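Local coordinates for protein putative trimethylamine methyltransferase (Rhizobium meliloti, PDB 4YYC) that probably acts as a methyltransferase, as a putative member of the trimethylamine methyltransferase (MttB) family, at residues G210-P215 with L257-V262; T240-N245 with K261-H266. One frame throughout, in Å; residues are numbered along the deposited sequence.

Contact 1: residues G210-P215 with L257-V262; sequences GSVTAP and LGAAKV
Val212 and Pro215 lie against Ala259, Gly258 and Val262, one turn and a bit of helix 254-265, in the alpha/beta (TIM) barrel of the MttB family. Residues 210-214 are the loop that leaves strand 208-209, and Pro215 opens helix 215-229, with Ala214 as the N-cap residue. The contact therefore joins a beta-alpha loop and the start of its helix to the flank of helix 254-265.

Two pairs of side chains make the apolar part. The methyl group of Ala259 points at the loop and meets the branch point of Val212, CB to CB at 4.0 Å; CG1 of the valine lies at the same methyl, 4.1 Å from CB of Ala259. Further along the helix, CG1 of Val262 takes the place anti to the backbone N (chi1 172°), and the other branch, CG2, is the one that meets Pro215, 4.4 Å from its CB. Val262 also touches Ala218 and Glu219 of helix 215-229.

Other contacts set side chain against backbone. The proline ring meets the main chain of Gly258 through CB and CG, with CG 4.2 Å from CA of Gly258 and CB 4.1 Å from O of Gly258. A CB on Gly258 would fall against CG of Pro215, and the lack of one is consistent with the close approach, 4.8 Å between CA of Pro215 and CA of Ala259. Two carbonyl oxygens of 210-215 also meet carbon: O of Val212 is 4.0 Å from CB of Ala259, and O of Pro215 is 3.8 Å from CG2 of Val262.

Contact 2: residues T240-N245 with K261-H266; sequences TLNLIN and KVYARH
The carboxamide of Asn242 lies flat on the phenol ring of Tyr263, an amide-on-aromatic stack inside a beta-alpha-beta unit of the TIM barrel: strand 240-245, helix 254-265, then the parallel strand 269-277. Asn242 and Tyr263 each point toward the other segment.

The two planes are only 4° apart, with CG of Asn242 over the ring centre, 3.3 Å above its plane. The amide is turned so that its O-to-N direction follows the long axis of the ring: OD1 sits 3.3 Å from CZ of Tyr263, and ND2 is 3.4 Å from CG of Tyr263. CB of Asn242 adds a CH-pi contact over the same ring, 4.0 Å from the centroid of Tyr263. CG of the asparagine is anti to its carbonyl carbon (chi1 -56°), which carries the amide out over the phenol.

Polar partners at the amide rim fix this rotation. ND2 gives a nearly straight bond, 175° at the hydrogen, to OG1 of Thr240 and another bond to O of Ala269, while OD1 receives a weak one from N of Gly210. The buried phenol OH is bonded to O of Ser211, with a weak bond to OG1 of Thr221, and Ala218 and Gln268 also touch the tyrosine. A leucine in place of Tyr263 would probably leave the carbonyl of Ser211 without its hydroxyl partner and the amide of Asn242 without a flat surface to lie on.

Thr240 comes to the ring obliquely, and the hydroxyl that takes the amide hydrogen also bonds OE1 of Gln268. OG1 of Thr240 is 3.1 Å from ND2 of Asn242 and 4.2 Å from CE1 of Tyr263.

Both contacts use helix 254-265, with centres about 6 Å apart; their helix segments overlap at Lys261 and Val262, though of these only Val262 touches across, and only in contact 1. Contact 2 is wholly buried, between the helix and strand 240-245, which precedes it in the chain; contact 1 lies further from the centre of the chain, where the loop after strand 208-209 meets the helix, and two of its touching residues, Pro215 and Val262, are partly exposed. Their chemistry follows: small aliphatic groups and bare backbone in contact 1, a polar amide and phenol fixed by hydrogen bonds in contact 2. The phenol of contact 2 reaches the loop of contact 1, and Val212 packs on Asn242.

Contact 1: residues G210-P215 with L257-V262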
ATOM      1  N   GLY A 210       7.115 -26.660 -10.663  1.00 15.73           N
ATOM      2  CA  GLY A 210       7.538 -28.027 -10.480  1.00 15.85           C
ATOM      3  C   GLY A 210       7.926 -28.403  -9.087  1.00 16.03           C
ATOM      4  O   GLY A 210       7.990 -27.580  -8.177  1.00 15.66           O
ATOM      5  N   SER A 211       8.166 -29.705  -8.891  1.00 16.05           N
ATOM      6  CA  SER A 211       8.550 -30.199  -7.566  1.00 16.40           C
ATOM      7  C   SER A 211      10.047 -29.974  -7.376  1.00 16.41           C
ATOM      8  O   SER A 211      10.836 -30.188  -8.329  1.00 16.53           O
ATOM      9  CB  SER A 211       8.260 -31.684  -7.432  1.00 17.31           C
ATOM     10  OG  SER A 211       8.711 -32.179  -6.169  1.00 18.18           O
ATOM     11  N   VAL A 212      10.429 -29.595  -6.158  1.00 16.20           N
ATOM     12  CA  VAL A 212      11.831 -29.347  -5.820  1.00 16.59           C
ATOM     13  C   VAL A 212      12.292 -30.094  -4.603  1.00 17.36           C
ATOM     14  O   VAL A 212      13.406 -29.908  -4.147  1.00 18.25           O
ATOM     15  CB  VAL A 212      12.158 -27.838  -5.720  1.00 16.16           C
ATOM     16  CG1 VAL A 212      11.988 -27.171  -7.070  1.00 16.15           C
ATOM     17  CG2 VAL A 212      11.325 -27.177  -4.668  1.00 16.18           C
ATOM     18  N   THR A 213      11.456 -31.008  -4.102  1.00 17.45           N
ATOM     19  CA  THR A 213      11.721 -31.614  -2.816  1.00 17.98           C
ATOM     20  C   THR A 213      12.739 -32.743  -2.856  1.00 18.20           C
ATOM     21  O   THR A 213      13.254 -33.131  -1.814  1.00 18.93           O
ATOM     22  CB  THR A 213      10.458 -32.051  -2.115  1.00 18.12           C
ATOM     23  OG1 THR A 213       9.756 -32.981  -2.928  1.00 18.71           O
ATOM     24  CG2 THR A 213       9.616 -30.835  -1.830  1.00 18.15           C
ATOM     25  N   ALA A 214      12.983 -33.291  -4.022  1.00 18.23           N
ATOM     26  CA  ALA A 214      14.138 -34.233  -4.270  1.00 19.04           C
ATOM     27  C   ALA A 214      14.463 -34.203  -5.747  1.00 19.56           C
ATOM     28  O   ALA A 214      13.599 -33.939  -6.598  1.00 18.92           O
ATOM     29  CB  ALA A 214      13.786 -35.631  -3.844  1.00 19.56           C
ATOM     30  N   PRO A 215      15.724 -34.496  -6.116  1.00 20.98           N
ATOM     31  CA  PRO A 215      16.016 -34.425  -7.556  1.00 21.06           C
ATOM     32  C   PRO A 215      15.191 -35.370  -8.429  1.00 21.11           C
ATOM     33  O   PRO A 215      14.806 -35.017  -9.532  1.00 20.20           O
ATOM     34  CB  PRO A 215      17.524 -34.713  -7.644  1.00 22.60           C
ATOM     35  CG  PRO A 215      18.031 -34.656  -6.244  1.00 23.27           C
ATOM     36  CD  PRO A 215      16.910 -34.603  -5.261  1.00 22.17           C
ATOM     37  N   LEU A 257      20.313 -27.601  -4.766  1.00 18.98           N
ATOM     38  CA  LEU A 257      21.246 -27.696  -5.900  1.00 19.11           C
ATOM     39  C   LEU A 257      20.861 -28.825  -6.829  1.00 19.30           C
ATOM     40  O   LEU A 257      20.956 -28.690  -8.042  1.00 18.64           O
ATOM     41  CB  LEU A 257      22.671 -27.860  -5.390  1.00 19.81           C
ATOM     42  CG  LEU A 257      23.284 -26.666  -4.692  1.00 19.90           C
ATOM     43  CD1 LEU A 257      24.573 -27.067  -4.018  1.00 20.39           C
ATOM     44  CD2 LEU A 257      23.480 -25.475  -5.617  1.00 19.95           C
ATOM     45  N   GLY A 258      20.402 -29.947  -6.274  1.00 19.09           N
ATOM     46  CA  GLY A 258      19.985 -31.084  -7.092  1.00 19.56           C
ATOM     47  C   GLY A 258      18.791 -30.798  -7.977  1.00 19.32           C
ATOM     48  O   GLY A 258      18.800 -31.176  -9.153  1.00 19.95           O
ATOM     49  N   ALA A 259      17.788 -30.096  -7.434  1.00 18.59           N
ATOM     50  CA  ALA A 259      16.662 -29.681  -8.260  1.00 18.46           C
ATOM     51  C   ALA A 259      17.095 -28.664  -9.329  1.00 18.33           C
ATOM     52  O   ALA A 259      16.669 -28.771 -10.476  1.00 18.61           O
ATOM     53  CB  ALA A 259      15.550 -29.097  -7.418  1.00 18.35           C
ATOM     54  N   ALA A 260      17.956 -27.725  -8.951  1.00 18.18           N
ATOM     55  CA  ALA A 260      18.452 -26.721  -9.893  1.00 18.62           C
ATOM     56  C   ALA A 260      19.152 -27.374 -11.063  1.00 18.60           C
ATOM     57  O   ALA A 260      18.932 -26.991 -12.221  1.00 18.74           O
ATOM     58  CB  ALA A 260      19.382 -25.731  -9.200  1.00 18.57           C
ATOM     59  N   LYS A 261      19.970 -28.400 -10.771  1.00 19.01           N
ATOM     60  CA  LYS A 261      20.687 -29.093 -11.853  1.00 20.00           C
ATOM     61  C   LYS A 261      19.705 -29.775 -12.846  1.00 20.27           C
ATOM     62  O   LYS A 261      19.894 -29.689 -14.086  1.00 21.92           O
ATOM     63  CB  LYS A 261      21.708 -30.099 -11.300  1.00 20.63           C
ATOM     64  CG  LYS A 261      22.840 -29.415 -10.572  1.00 21.24           C
ATOM     65  CD  LYS A 261      23.968 -30.309 -10.093  1.00 22.65           C
ATOM     66  CE  LYS A 261      23.561 -31.338  -9.094  1.00 23.64           C
ATOM     67  NZ  LYS A 261      24.770 -32.124  -8.681  1.00 24.93           N
ATOM     68  N   VAL A 262      18.653 -30.401 -12.325  1.00 19.30           N
ATOM     69  CA  VAL A 262      17.690 -31.029 -13.220  1.00 18.91           C
ATOM     70  C   VAL A 262      17.002 -30.002 -14.102  1.00 18.40           C
ATOM     71  O   VAL A 262      16.967 -30.123 -15.310  1.00 18.69           O
ATOM     72  CB  VAL A 262      16.623 -31.826 -12.433  1.00 18.72           C
ATOM     73  CG1 VAL A 262      15.490 -32.320 -13.337  1.00 19.01           C
ATOM     74  CG2 VAL A 262      17.262 -32.952 -11.625  1.00 19.16           C
TER

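Contact 2: residues T240-N245 with K261-H266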
ATOM      1  N   THR A 240       7.848 -24.626 -16.629  1.00 16.78           N
ATOM      2  CA  THR A 240       7.817 -24.568 -15.166  1.00 16.40           C
ATOM      3  C   THR A 240       8.765 -23.474 -14.673  1.00 16.31           C
ATOM      4  O   THR A 240       9.833 -23.224 -15.276  1.00 16.39           O
ATOM      5  CB  THR A 240       8.225 -25.901 -14.509  1.00 16.49           C
ATOM      6  OG1 THR A 240       9.480 -26.316 -15.057  1.00 17.14           O
ATOM      7  CG2 THR A 240       7.214 -26.942 -14.762  1.00 16.62           C
ATOM      8  N   LEU A 241       8.344 -22.819 -13.592  1.00 15.47           N
ATOM      9  CA  LEU A 241       9.246 -22.098 -12.687  1.00 14.99           C
ATOM     10  C   LEU A 241       9.374 -22.927 -11.428  1.00 15.07           C
ATOM     11  O   LEU A 241       8.393 -23.519 -10.971  1.00 15.53           O
ATOM     12  CB  LEU A 241       8.702 -20.696 -12.318  1.00 14.81           C
ATOM     13  CG  LEU A 241       9.259 -19.587 -13.201  1.00 14.93           C
ATOM     14  CD1 LEU A 241       8.902 -19.771 -14.671  1.00 15.46           C
ATOM     15  CD2 LEU A 241       8.742 -18.222 -12.754  1.00 14.95           C
ATOM     16  N   ASN A 242      10.571 -22.948 -10.844  1.00 14.93           N
ATOM     17  CA  ASN A 242      10.903 -23.888  -9.787  1.00 14.70           C
ATOM     18  C   ASN A 242      11.632 -23.191  -8.687  1.00 14.77           C
ATOM     19  O   ASN A 242      12.595 -22.489  -8.952  1.00 14.63           O
ATOM     20  CB  ASN A 242      11.683 -25.050 -10.384  1.00 15.43           C
ATOM     21  CG  ASN A 242      10.916 -25.703 -11.500  1.00 15.64           C
ATOM     22  OD1 ASN A 242       9.922 -26.357 -11.218  1.00 16.08           O
ATOM     23  ND2 ASN A 242      11.278 -25.433 -12.750  1.00 16.05           N
ATOM     24  N   LEU A 243      11.155 -23.304  -7.457  1.00 14.85           N
ATOM     25  CA  LEU A 243      11.700 -22.532  -6.360  1.00 15.46           C
ATOM     26  C   LEU A 243      12.985 -23.136  -5.832  1.00 15.78           C
ATOM     27  O   LEU A 243      12.971 -24.223  -5.286  1.00 16.21           O
ATOM     28  CB  LEU A 243      10.662 -22.404  -5.253  1.00 16.20           C
ATOM     29  CG  LEU A 243      11.036 -21.535  -4.069  1.00 17.33           C
ATOM     30  CD1 LEU A 243      11.296 -20.112  -4.463  1.00 17.98           C
ATOM     31  CD2 LEU A 243       9.843 -21.576  -3.104  1.00 17.83           C
ATOM     32  N   ILE A 244      14.084 -22.401  -5.968  1.00 15.59           N
ATOM     33  CA  ILE A 244      15.416 -22.848  -5.542  1.00 16.26           C
ATOM     34  C   ILE A 244      15.862 -21.913  -4.409  1.00 16.53           C
ATOM     35  O   ILE A 244      16.412 -20.822  -4.665  1.00 16.46           O
ATOM     36  CB  ILE A 244      16.434 -22.856  -6.716  1.00 17.04           C
ATOM     37  CG1 ILE A 244      15.897 -23.692  -7.901  1.00 17.65           C
ATOM     38  CG2 ILE A 244      17.809 -23.320  -6.203  1.00 17.49           C
ATOM     39  CD1 ILE A 244      15.681 -25.168  -7.599  1.00 18.22           C
ATOM     40  N   ASN A 245      15.564 -22.272  -3.170  1.00 16.39           N
ATOM     41  CA  ASN A 245      15.966 -21.447  -2.064  1.00 17.32           C
ATOM     42  C   ASN A 245      17.444 -21.591  -1.718  1.00 18.13           C
ATOM     43  O   ASN A 245      18.023 -22.670  -1.874  1.00 18.37           O
ATOM     44  CB  ASN A 245      15.150 -21.755  -0.829  1.00 17.68           C
ATOM     45  CG  ASN A 245      13.698 -21.330  -0.961  1.00 18.15           C
ATOM     46  OD1 ASN A 245      12.806 -22.182  -1.004  1.00 20.45           O
ATOM     47  ND2 ASN A 245      13.442 -20.030  -0.993  1.00 18.49           N
ATOM     48  N   LYS A 261      19.970 -28.400 -10.771  1.00 19.01           N
ATOM     49  CA  LYS A 261      20.687 -29.093 -11.853  1.00 20.00           C
ATOM     50  C   LYS A 261      19.705 -29.775 -12.846  1.00 20.27           C
ATOM     51  O   LYS A 261      19.894 -29.689 -14.086  1.00 21.92           O
ATOM     52  CB  LYS A 261      21.708 -30.099 -11.300  1.00 20.63           C
ATOM     53  CG  LYS A 261      22.840 -29.415 -10.572  1.00 21.24           C
ATOM     54  CD  LYS A 261      23.968 -30.309 -10.093  1.00 22.65           C
ATOM     55  CE  LYS A 261      23.561 -31.338  -9.094  1.00 23.64           C
ATOM     56  NZ  LYS A 261      24.770 -32.124  -8.681  1.00 24.93           N
ATOM     57  N   VAL A 262      18.653 -30.401 -12.325  1.00 19.30           N
ATOM     58  CA  VAL A 262      17.690 -31.029 -13.220  1.00 18.91           C
ATOM     59  C   VAL A 262      17.002 -30.002 -14.102  1.00 18.40           C
ATOM     60  O   VAL A 262      16.967 -30.123 -15.310  1.00 18.69           O
ATOM     61  CB  VAL A 262      16.623 -31.826 -12.433  1.00 18.72           C
ATOM     62  CG1 VAL A 262      15.490 -32.320 -13.337  1.00 19.01           C
ATOM     63  CG2 VAL A 262      17.262 -32.952 -11.625  1.00 19.16           C
ATOM     64  N   TYR A 263      16.408 -28.988 -13.477  1.00 17.69           N
ATOM     65  CA  TYR A 263      15.672 -28.016 -14.240  1.00 17.54           C
ATOM     66  C   TYR A 263      16.518 -27.226 -15.224  1.00 18.04           C
ATOM     67  O   TYR A 263      16.112 -27.072 -16.396  1.00 18.23           O
ATOM     68  CB  TYR A 263      14.898 -27.100 -13.298  1.00 16.89           C
ATOM     69  CG  TYR A 263      13.736 -27.843 -12.635  1.00 16.53           C
ATOM     70  CD1 TYR A 263      12.782 -28.468 -13.417  1.00 16.85           C
ATOM     71  CD2 TYR A 263      13.599 -27.929 -11.254  1.00 16.12           C
ATOM     72  CE1 TYR A 263      11.699 -29.121 -12.856  1.00 16.55           C
ATOM     73  CE2 TYR A 263      12.519 -28.608 -10.701  1.00 16.12           C
ATOM     74  CZ  TYR A 263      11.587 -29.181 -11.510  1.00 16.29           C
ATOM     75  OH  TYR A 263      10.527 -29.834 -10.933  1.00 16.44           O
ATOM     76  N   ALA A 264      17.718 -26.803 -14.806  1.00 18.16           N
ATOM     77  CA  ALA A 264      18.599 -26.092 -15.737  1.00 19.07           C
ATOM     78  C   ALA A 264      19.015 -26.963 -16.919  1.00 20.29           C
ATOM     79  O   ALA A 264      19.162 -26.446 -18.008  1.00 22.15           O
ATOM     80  CB  ALA A 264      19.799 -25.509 -15.015  1.00 18.83           C
ATOM     81  N   ARG A 265      19.166 -28.272 -16.751  1.00 20.29           N
ATOM     82  CA  ARG A 265      19.487 -29.111 -17.888  1.00 21.38           C
ATOM     83  C   ARG A 265      18.357 -29.295 -18.873  1.00 21.69           C
ATOM     84  O   ARG A 265      18.614 -29.647 -20.028  1.00 22.59           O
ATOM     85  CB  ARG A 265      19.953 -30.473 -17.409  1.00 22.61           C
ATOM     86  CG  ARG A 265      21.366 -30.470 -16.883  1.00 24.02           C
ATOM     87  CD  ARG A 265      21.938 -31.871 -16.910  1.00 25.55           C
ATOM     88  NE  ARG A 265      23.332 -31.860 -16.498  1.00 26.62           N
ATOM     89  CZ  ARG A 265      23.775 -32.098 -15.262  1.00 26.22           C
ATOM     90  NH1 ARG A 265      22.958 -32.370 -14.261  1.00 26.29           N
ATOM     91  NH2 ARG A 265      25.096 -32.069 -15.048  1.00 27.21           N
ATOM     92  N   HIS A 266      17.116 -29.052 -18.438  1.00 21.12           N
ATOM     93  CA  HIS A 266      15.951 -29.175 -19.300  1.00 21.47           C
ATOM     94  C   HIS A 266      15.275 -27.841 -19.653  1.00 20.77           C
ATOM     95  O   HIS A 266      14.131 -27.844 -20.039  1.00 20.70           O
ATOM     96  CB  HIS A 266      14.957 -30.114 -18.611  1.00 21.87           C
ATOM     97  CG  HIS A 266      15.491 -31.493 -18.449  1.00 23.15           C
ATOM     98  ND1 HIS A 266      15.640 -32.347 -19.507  1.00 24.49           N
ATOM     99  CD2 HIS A 266      15.956 -32.141 -17.358  1.00 24.11           C
ATOM    100  CE1 HIS A 266      16.196 -33.473 -19.088  1.00 25.37           C
ATOM    101  NE2 HIS A 266      16.361 -33.393 -17.778  1.00 25.58           N
TER